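Local coordinates for nucleoporin NUP82 (Chaetomium thermophilum, PDB 5CWW), which probably serves as a structural component of the nuclear pore complex, helping to build the pore and to dock nuclear transport factors, at residues B[58-64]-B[114-120]. Numbering follows the deposited sequence.
Sequences VACGKQI and ADDIRQL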
loop_
_atom_site.group_PDB
_atom_site.type_symbol
_atom_site.label_atom_id
_atom_site.label_comp_id
_atom_site.label_asym_id
_atom_site.label_seq_id
_atom_site.Cartn_x
_atom_site.Cartn_y
_atom_site.Cartn_z
ATOM N N VAL B 58 -2.370 -16.897 -16.156
ATOM C CA VAL B 58 -1.835 -15.834 -16.999
ATOM C C VAL B 58 -2.946 -14.977 -17.587
ATOM O O VAL B 58 -3.705 -15.429 -18.446
ATOM C CB VAL B 58 -0.988 -16.413 -18.149
ATOM C CG1 VAL B 58 -0.330 -15.295 -18.951
ATOM C CG2 VAL B 58 0.062 -17.374 -17.602
ATOM N N ALA B 59 -3.025 -13.732 -17.129
ATOM C CA ALA B 59 -4.025 -12.801 -17.628
ATOM C C ALA B 59 -3.641 -12.305 -19.016
ATOM O O ALA B 59 -2.541 -11.797 -19.222
ATOM C CB ALA B 59 -4.186 -11.628 -16.672
ATOM N N CYS B 60 -4.556 -12.473 -19.966
ATOM C CA CYS B 60 -4.380 -11.962 -21.318
ATOM C C CYS B 60 -5.663 -11.275 -21.763
ATOM O O CYS B 60 -6.566 -11.913 -22.300
ATOM C CB CYS B 60 -4.002 -13.092 -22.276
ATOM S SG CYS B 60 -2.443 -13.901 -21.833
ATOM N N GLY B 61 -5.743 -9.971 -21.528
ATOM C CA GLY B 61 -6.943 -9.219 -21.841
ATOM C C GLY B 61 -8.015 -9.467 -20.799
ATOM O O GLY B 61 -7.808 -9.199 -19.615
ATOM N N LYS B 62 -9.158 -9.988 -21.235
ATOM C CA LYS B 62 -10.289 -10.225 -20.341
ATOM C C LYS B 62 -10.424 -11.697 -19.950
ATOM O O LYS B 62 -11.467 -12.106 -19.438
ATOM C CB LYS B 62 -11.589 -9.749 -20.995
ATOM C CG LYS B 62 -11.633 -8.260 -21.292
ATOM C CD LYS B 62 -12.968 -7.863 -21.902
ATOM C CE LYS B 62 -13.063 -6.362 -22.123
ATOM N NZ LYS B 62 -12.014 -5.861 -23.052
ATOM N N GLN B 63 -9.379 -12.485 -20.186
ATOM C CA GLN B 63 -9.399 -13.906 -19.842
ATOM C C GLN B 63 -8.129 -14.324 -19.107
ATOM O O GLN B 63 -7.082 -13.689 -19.242
ATOM C CB GLN B 63 -9.573 -14.764 -21.099
ATOM C CG GLN B 63 -8.421 -14.668 -22.087
ATOM C CD GLN B 63 -8.657 -15.489 -23.341
ATOM O OE1 GLN B 63 -9.782 -15.899 -23.628
ATOM N NE2 GLN B 63 -7.591 -15.744 -24.089
ATOM N N ILE B 64 -8.240 -15.396 -18.328
ATOM C CA ILE B 64 -7.106 -15.959 -17.605
ATOM C C ILE B 64 -6.783 -17.347 -18.148
ATOM O O ILE B 64 -7.633 -18.238 -18.145
ATOM C CB ILE B 64 -7.384 -16.057 -16.090
ATOM C CG1 ILE B 64 -7.797 -14.693 -15.530
ATOM C CG2 ILE B 64 -6.150 -16.586 -15.355
ATOM C CD1 ILE B 64 -8.292 -14.740 -14.096
ATOM N N ALA B 114 -14.705 -6.080 -17.507
ATOM C CA ALA B 114 -15.079 -5.197 -18.607
ATOM C C ALA B 114 -13.868 -4.454 -19.168
ATOM O O ALA B 114 -14.001 -3.648 -20.088
ATOM C CB ALA B 114 -16.135 -4.205 -18.147
ATOM N N ASP B 115 -12.692 -4.732 -18.615
ATOM C CA ASP B 115 -11.458 -4.114 -19.087
ATOM C C ASP B 115 -10.286 -5.064 -18.873
ATOM O O ASP B 115 -10.406 -6.046 -18.142
ATOM C CB ASP B 115 -11.212 -2.788 -18.362
ATOM C CG ASP B 115 -10.350 -1.829 -19.166
ATOM O OD1 ASP B 115 -9.618 -2.288 -20.068
ATOM O OD2 ASP B 115 -10.404 -0.612 -18.891
ATOM N N ASP B 116 -9.158 -4.767 -19.512
ATOM C CA ASP B 116 -7.973 -5.614 -19.424
ATOM C C ASP B 116 -7.549 -5.836 -17.978
ATOM O O ASP B 116 -7.481 -4.892 -17.188
ATOM C CB ASP B 116 -6.816 -4.999 -20.213
ATOM C CG ASP B 116 -7.083 -4.949 -21.702
ATOM O OD1 ASP B 116 -7.728 -5.883 -22.227
ATOM O OD2 ASP B 116 -6.647 -3.975 -22.350
ATOM N N ILE B 117 -7.271 -7.088 -17.636
ATOM C CA ILE B 117 -6.797 -7.423 -16.300
ATOM C C ILE B 117 -5.425 -6.802 -16.062
ATOM O O ILE B 117 -4.560 -6.825 -16.938
ATOM C CB ILE B 117 -6.727 -8.949 -16.098
ATOM C CG1 ILE B 117 -8.125 -9.558 -16.235
ATOM C CG2 ILE B 117 -6.134 -9.290 -14.731
ATOM C CD1 ILE B 117 -8.144 -11.071 -16.279
ATOM N N ARG B 118 -5.232 -6.260 -14.864
ATOM C CA ARG B 118 -3.988 -5.589 -14.503
ATOM C C ARG B 118 -3.198 -6.398 -13.485
ATOM O O ARG B 118 -1.968 -6.449 -13.544
ATOM C CB ARG B 118 -4.276 -4.193 -13.948
ATOM C CG ARG B 118 -4.852 -3.222 -14.966
ATOM C CD ARG B 118 -3.789 -2.734 -15.933
ATOM N NE ARG B 118 -4.332 -1.802 -16.918
ATOM C CZ ARG B 118 -4.527 -0.504 -16.697
ATOM N NH1 ARG B 118 -4.228 0.030 -15.521
ATOM N NH2 ARG B 118 -5.024 0.261 -17.658
ATOM N N GLN B 119 -3.907 -7.026 -12.551
ATOM C CA GLN B 119 -3.258 -7.756 -11.467
ATOM C C GLN B 119 -3.990 -9.044 -11.103
ATOM O O GLN B 119 -5.223 -9.089 -11.079
ATOM C CB GLN B 119 -3.156 -6.878 -10.216
ATOM C CG GLN B 119 -2.532 -5.511 -10.437
ATOM C CD GLN B 119 -2.186 -4.822 -9.130
ATOM O OE1 GLN B 119 -1.540 -5.406 -8.258
ATOM N NE2 GLN B 119 -2.626 -3.576 -8.982
ATOM N N LEU B 120 -3.206 -10.081 -10.824
ATOM C CA LEU B 120 -3.701 -11.322 -10.239
ATOM C C LEU B 120 -2.990 -11.543 -8.910
ATOM O O LEU B 120 -1.759 -11.547 -8.864
ATOM C CB LEU B 120 -3.459 -12.510 -11.169
ATOM C CG LEU B 120 -4.034 -12.415 -12.582
ATOM C CD1 LEU B 120 -3.596 -13.619 -13.407
ATOM C CD2 LEU B 120 -5.548 -12.312 -12.541
#
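Ile117 packs against the turn end of the hairpin of strands 55-60 and 63-68 and is held there by both its backbone and its branched side chain. Its N donates a nearly straight hydrogen bond to Gly61 O (2.9 Å, 174° at the hydrogen), approaching 30° out of the carbonyl plane. A chi1 of -62° sets CG1 of Ile117 beside the backbone N and CG2 anti to it; CG2 therefore presses on Ala59 CB at 3.6 Å, while the CG1 branch runs on until CD1 meets Ile64 CG1 at 3.7 Å, the two isoleucines crossing at about a right angle. Ala59, small and buried, lets two larger neighbours close in: Leu120 CD1 also packs against its CB, at 3.9 Å. The second methyl of that leucine, CD2, lies 4.0 Å from Ile64 CD1, where the two chains slide past each other in opposite directions. Replacing Ile117 with alanine would probably open a gap beside Ala59 and leave Ile64 CG1 without its partner.

This apolar cluster joins consecutive antiparallel blades of the N-terminal beta-propeller domain: strands 55-60 and 63-68 belong to one, and 119-122 begins the next, whose Val131 also touches Ile64, Ile117 and Leu120. The hairpin closes through a type II' turn from Cys60 to Gln63, in which glycine readily adopts the positive phi of Gly61. Asp116 OD1 lies 3.4 Å from Gly61 CA. On the solvent-facing side, the long Lys62 chain bends at its last torsion and lays CE against Ala114 O; its NZ stays 4.4 Å from Asp116 OD1, too far for a salt bridge but probably attracted. Asp115 OD1 accepts the N-H of Asp116 on its anti side, in a bent bond that probably helps to fix the turn before Ile117, and Thr111 OG1 hydrogen-bonds to Lys62 O.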